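Local coordinates for DUF115 domain-containing protein (PDB 5MU5) that probably transfers sugars to flagellin as a Maf-type glycosyltransferase involved in the formation of bacterial flagella, at residues Gly390-Asn395 / Glu466-Trp471; Val414-Arg419 / Asp474-Ile479. One frame throughout, in Å; residues are numbered along the deposited sequence.

Interaction 1. Residues Gly390-Asn395 / Glu466-Trp471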
loop_
_atom_site.group_PDB
_atom_site.type_symbol
_atom_site.label_atom_id
_atom_site.label_comp_id
_atom_site.label_asym_id
_atom_site.label_seq_id
_atom_site.Cartn_x
_atom_site.Cartn_y
_atom_site.Cartn_z
ATOM N N GLY A 390 -7.469 -9.977 0.258
ATOM C CA GLY A 390 -6.731 -9.968 1.534
ATOM C C GLY A 390 -7.376 -8.998 2.511
ATOM O O GLY A 390 -8.347 -8.315 2.145
ATOM N N PRO A 391 -6.798 -8.848 3.712
ATOM C CA PRO A 391 -5.536 -9.425 4.159
ATOM C C PRO A 391 -5.569 -10.888 4.601
ATOM O O PRO A 391 -4.517 -11.513 4.667
ATOM C CB PRO A 391 -5.145 -8.531 5.350
ATOM C CG PRO A 391 -6.440 -8.004 5.874
ATOM C CD PRO A 391 -7.281 -7.810 4.656
ATOM N N THR A 392 -6.733 -11.429 4.918
ATOM C CA THR A 392 -6.826 -12.834 5.335
ATOM C C THR A 392 -7.781 -13.666 4.429
ATOM O O THR A 392 -8.515 -13.132 3.559
ATOM C CB THR A 392 -7.262 -12.920 6.793
ATOM O OG1 THR A 392 -8.553 -12.319 6.926
ATOM C CG2 THR A 392 -6.273 -12.152 7.664
ATOM N N VAL A 393 -7.768 -14.976 4.666
ATOM C CA VAL A 393 -8.432 -15.945 3.797
ATOM C C VAL A 393 -9.959 -15.827 3.839
ATOM O O VAL A 393 -10.650 -16.205 2.890
ATOM C CB VAL A 393 -7.930 -17.383 4.090
ATOM C CG1 VAL A 393 -8.303 -17.831 5.505
ATOM C CG2 VAL A 393 -8.436 -18.367 3.033
ATOM N N THR A 394 -10.470 -15.258 4.917
ATOM C CA THR A 394 -11.894 -14.955 5.033
ATOM C C THR A 394 -12.326 -13.889 4.030
ATOM O O THR A 394 -13.466 -13.919 3.542
ATOM C CB THR A 394 -12.230 -14.507 6.468
ATOM O OG1 THR A 394 -12.163 -15.662 7.321
ATOM C CG2 THR A 394 -13.596 -13.984 6.543
ATOM N N ASN A 395 -11.420 -12.947 3.747
ATOM C CA ASN A 395 -11.638 -11.930 2.718
ATOM C C ASN A 395 -11.666 -12.602 1.364
ATOM O O ASN A 395 -12.477 -12.251 0.518
ATOM C CB ASN A 395 -10.506 -10.890 2.708
ATOM C CG ASN A 395 -10.390 -10.154 4.023
ATOM O OD1 ASN A 395 -9.426 -10.342 4.811
ATOM N ND2 ASN A 395 -11.403 -9.354 4.307
ATOM N N GLU A 466 -7.973 -7.267 17.509
ATOM C CA GLU A 466 -6.631 -6.827 17.200
ATOM C C GLU A 466 -6.660 -6.105 15.882
ATOM O O GLU A 466 -7.627 -6.200 15.118
ATOM C CB GLU A 466 -5.722 -8.036 17.029
ATOM C CG GLU A 466 -5.674 -8.981 18.220
ATOM C CD GLU A 466 -5.171 -10.364 17.832
ATOM O OE1 GLU A 466 -4.376 -10.467 16.865
ATOM O OE2 GLU A 466 -5.577 -11.359 18.481
ATOM N N THR A 467 -5.556 -5.445 15.581
ATOM C CA THR A 467 -5.439 -4.600 14.396
ATOM C C THR A 467 -5.610 -5.357 13.076
ATOM O O THR A 467 -6.309 -4.883 12.186
ATOM C CB THR A 467 -4.110 -3.825 14.468
ATOM O OG1 THR A 467 -4.178 -2.928 15.588
ATOM C CG2 THR A 467 -3.822 -3.030 13.196
ATOM N N ILE A 468 -5.005 -6.531 12.957
ATOM C CA ILE A 468 -5.133 -7.337 11.734
ATOM C C ILE A 468 -6.594 -7.734 11.483
ATOM O O ILE A 468 -7.048 -7.835 10.322
ATOM C CB ILE A 468 -4.224 -8.606 11.756
ATOM C CG1 ILE A 468 -4.336 -9.441 10.458
ATOM C CG2 ILE A 468 -4.604 -9.541 12.898
ATOM C CD1 ILE A 468 -3.949 -8.739 9.168
ATOM N N MET A 469 -7.317 -7.964 12.574
ATOM C CA MET A 469 -8.720 -8.312 12.498
ATOM C C MET A 469 -9.619 -7.133 12.063
ATOM O O MET A 469 -10.635 -7.326 11.383
ATOM C CB MET A 469 -9.140 -8.920 13.824
ATOM C CG MET A 469 -8.342 -10.183 14.090
ATOM S SD MET A 469 -9.046 -11.215 15.357
ATOM C CE MET A 469 -8.488 -10.510 16.904
ATOM N N LEU A 470 -9.235 -5.913 12.423
ATOM C CA LEU A 470 -10.005 -4.746 12.020
ATOM C C LEU A 470 -9.828 -4.500 10.519
ATOM O O LEU A 470 -10.783 -4.111 9.852
ATOM C CB LEU A 470 -9.607 -3.510 12.827
ATOM C CG LEU A 470 -9.679 -3.689 14.359
ATOM C CD1 LEU A 470 -8.957 -2.548 15.050
ATOM C CD2 LEU A 470 -11.094 -3.790 14.865
ATOM N N TRP A 471 -8.623 -4.737 9.998
ATOM C CA TRP A 471 -8.369 -4.613 8.551
ATOM C C TRP A 471 -9.180 -5.656 7.817
ATOM O O TRP A 471 -9.785 -5.374 6.798
ATOM C CB TRP A 471 -6.898 -4.817 8.184
ATOM C CG TRP A 471 -5.932 -3.853 8.831
ATOM C CD1 TRP A 471 -6.203 -2.605 9.311
ATOM C CD2 TRP A 471 -4.518 -4.048 8.994
ATOM N NE1 TRP A 471 -5.065 -2.041 9.808
ATOM C CE2 TRP A 471 -4.010 -2.893 9.615
ATOM C CE3 TRP A 471 -3.638 -5.088 8.673
ATOM C CZ2 TRP A 471 -2.654 -2.745 9.940
ATOM C CZ3 TRP A 471 -2.279 -4.948 9.003
ATOM C CH2 TRP A 471 -1.807 -3.783 9.637
#

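Interaction 2. Residues Val414-Arg419 / Asp474-Ile479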
loop_
_atom_site.group_PDB
_atom_site.type_symbol
_atom_site.label_atom_id
_atom_site.label_comp_id
_atom_site.label_asym_id
_atom_site.label_seq_id
_atom_site.Cartn_x
_atom_site.Cartn_y
_atom_site.Cartn_z
ATOM N N VAL A 414 -16.599 -16.084 11.599
ATOM C CA VAL A 414 -15.904 -14.867 11.186
ATOM C C VAL A 414 -16.051 -13.936 12.384
ATOM O O VAL A 414 -16.815 -12.975 12.347
ATOM C CB VAL A 414 -16.533 -14.225 9.954
ATOM C CG1 VAL A 414 -15.699 -13.030 9.492
ATOM C CG2 VAL A 414 -16.605 -15.226 8.834
ATOM N N ASP A 415 -15.333 -14.276 13.454
ATOM C CA ASP A 415 -15.427 -13.583 14.730
ATOM C C ASP A 415 -14.592 -12.302 14.712
ATOM O O ASP A 415 -15.094 -11.232 15.028
ATOM C CB ASP A 415 -14.933 -14.489 15.867
ATOM C CG ASP A 415 -15.833 -15.696 16.108
ATOM O OD1 ASP A 415 -16.795 -15.906 15.343
ATOM O OD2 ASP A 415 -15.558 -16.452 17.069
ATOM N N LEU A 416 -13.316 -12.431 14.369
ATOM C CA LEU A 416 -12.413 -11.287 14.258
ATOM C C LEU A 416 -12.343 -10.541 15.595
ATOM O O LEU A 416 -12.322 -9.299 15.633
ATOM C CB LEU A 416 -12.889 -10.336 13.142
ATOM C CG LEU A 416 -13.185 -11.011 11.797
ATOM C CD1 LEU A 416 -13.669 -10.005 10.785
ATOM C CD2 LEU A 416 -11.950 -11.737 11.295
ATOM N N GLY A 417 -12.375 -11.323 16.671
ATOM C CA GLY A 417 -12.334 -10.829 18.025
ATOM C C GLY A 417 -13.085 -11.739 18.983
ATOM O O GLY A 417 -13.843 -12.598 18.555
ATOM N N SER A 418 -12.881 -11.518 20.277
ATOM C CA SER A 418 -13.500 -12.308 21.324
ATOM C C SER A 418 -14.406 -11.456 22.157
ATOM O O SER A 418 -14.073 -10.339 22.512
ATOM C CB SER A 418 -12.453 -12.901 22.261
ATOM O OG SER A 418 -11.596 -13.778 21.574
ATOM N N ARG A 419 -15.546 -12.037 22.469
ATOM C CA ARG A 419 -16.523 -11.483 23.351
ATOM C C ARG A 419 -15.872 -11.123 24.687
ATOM O O ARG A 419 -14.953 -11.804 25.172
ATOM C CB ARG A 419 -17.642 -12.522 23.513
ATOM C CG ARG A 419 -18.742 -12.201 24.502
ATOM C CD ARG A 419 -19.543 -10.978 24.119
ATOM N NE ARG A 419 -20.390 -11.142 22.933
ATOM C CZ ARG A 419 -21.089 -10.139 22.407
ATOM N NH1 ARG A 419 -21.025 -8.936 22.962
ATOM N NH2 ARG A 419 -21.834 -10.309 21.333
ATOM N N ASP A 474 -12.736 -4.485 7.948
ATOM C CA ASP A 474 -12.979 -3.390 7.011
ATOM C C ASP A 474 -12.989 -3.890 5.556
ATOM O O ASP A 474 -13.766 -3.390 4.739
ATOM C CB ASP A 474 -11.961 -2.240 7.193
ATOM C CG ASP A 474 -12.136 -1.475 8.543
ATOM O OD1 ASP A 474 -12.963 -1.854 9.413
ATOM O OD2 ASP A 474 -11.418 -0.473 8.741
ATOM N N ALA A 475 -12.147 -4.876 5.220
ATOM C CA ALA A 475 -12.110 -5.362 3.821
ATOM C C ALA A 475 -13.397 -6.136 3.480
ATOM O O ALA A 475 -13.918 -6.037 2.364
ATOM C CB ALA A 475 -10.862 -6.187 3.545
ATOM N N LEU A 476 -13.939 -6.840 4.465
ATOM C CA LEU A 476 -15.192 -7.570 4.298
ATOM C C LEU A 476 -16.353 -6.637 4.063
ATOM O O LEU A 476 -17.130 -6.847 3.136
ATOM C CB LEU A 476 -15.500 -8.437 5.515
ATOM C CG LEU A 476 -14.674 -9.701 5.715
ATOM C CD1 LEU A 476 -15.054 -10.371 7.025
ATOM C CD2 LEU A 476 -14.860 -10.662 4.556
ATOM N N GLY A 477 -16.480 -5.601 4.886
ATOM C CA GLY A 477 -17.552 -4.619 4.719
ATOM C C GLY A 477 -17.446 -3.907 3.392
ATOM O O GLY A 477 -18.430 -3.677 2.680
ATOM N N ARG A 478 -16.246 -3.542 3.043
ATOM C CA ARG A 478 -16.039 -2.838 1.800
ATOM C C ARG A 478 -16.403 -3.731 0.574
ATOM O O ARG A 478 -17.097 -3.282 -0.312
ATOM C CB ARG A 478 -14.589 -2.312 1.739
ATOM C CG ARG A 478 -14.205 -1.718 0.389
ATOM C CD ARG A 478 -12.818 -1.056 0.370
ATOM N NE ARG A 478 -11.729 -1.983 0.709
ATOM C CZ ARG A 478 -11.110 -2.061 1.895
ATOM N NH1 ARG A 478 -11.440 -1.266 2.916
ATOM N NH2 ARG A 478 -10.129 -2.947 2.063
ATOM N N ILE A 479 -15.948 -4.977 0.494
ATOM C CA ILE A 479 -16.293 -5.774 -0.701
ATOM C C ILE A 479 -17.793 -6.039 -0.740
ATOM O O ILE A 479 -18.431 -5.921 -1.780
ATOM C CB ILE A 479 -15.459 -7.087 -0.842
ATOM C CG1 ILE A 479 -15.592 -7.668 -2.251
ATOM C CG2 ILE A 479 -15.862 -8.131 0.175
ATOM C CD1 ILE A 479 -14.987 -6.795 -3.326
#

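Interaction 1. Residues Gly390-Asn395 / Glu466-Trp471
The turn that leads into helix 393-404 lies in the MptE-like region of this Maf protein, and the first turn of helix 467-482 packs on it at the surface. Pro-391 follows a cis peptide bond and points its CB toward the helix. Pro-391 CB lies 4.0 Å from Ile-468 CD1. On the same ring, Pro-391 CG lies 4.0 Å from Trp-471 CB, and the two side chains cross at about a right angle. The tryptophan thus meets the proline through its CB. Its indole lies back over its own helix, with Thr-467 O and Ile-468 CA on one face. With CG1 anti to the backbone N (chi1 -179°) and chi2 near 60°, the CD1 methyl of Ile-468 reaches the proline. Thr-392 adds a looser touch, its CG2 4.3 Å from Ile-468 CG1. Thr-392 is also the N-cap residue of helix 393-404 but does not cap it through its hydroxyl. Polar links form one residue further along, where Thr-392 OG1 and Asn-395 ND2 are hydrogen-bonded to Thr-472. The turn itself is closed by Thr-392 N, which donates to Asn-395 OD1 over 2.9 Å (N-H...O 162°), using an OD1 lone pair in the plane of the amide carbonyl.

Interaction 2. Residues Val414-Arg419 / Asp474-Ile479
Leu-476 has the largest share of the buried surface and meets two residues with one methyl. Its CD1 touches Val-414 CG1 at 3.7 Å, and the two side chains reach toward each other tip to tip. The same Leu-476 CD1 also lies 4.0 Å from Leu-416 CD1, where the leucines cross obliquely. In Val-414 chi1 is -175°, which sets CG1 opposite the backbone N, and this branch makes the touch. Leu-416 points its CB toward the helix. The contact joins helix 467-482 to the loop that follows strand 408-412, a strand of the large mixed sheet. The backbones stay well apart: the CA atoms of Val-414 and Leu-476 are 10.1 Å from each other. The gap is bridged by aliphatic carbon alone. Leu-476 also packs on Asn-395 and Thr-398 of helix 393-404, while Leu-416 rests on Met-469, Thr-472 and Arg-473, nearer the start of the same helix as Leu-476. The loop is fixed by polar bonds of its own. Val-414 N is hydrogen-bonded to Ser-493 OG, and Asp-415 OD1 to Ser-283 OG.

In the fold
Both interactions use helix 467-482. Interaction 1 takes its first turn and interaction 2 a later part, 474-479, with centres about 7 Å apart. Along the chain their segments alternate. This one helix packs against both the start of helix 393-404 and the loop after strand 408-412. The two contacts also touch directly. Asn-395 ND2 lies 3.3 Å from Ala-475 CB, and Met-469 SD lies 3.4 Å from Leu-416 C. Interaction 1 is at the surface, whereas interaction 2 is buried. A sulfate ion, probably a crystallisation additive, is bound about 5 Å from the side chain of Thr-392 and may mark a pocket next to interaction 1.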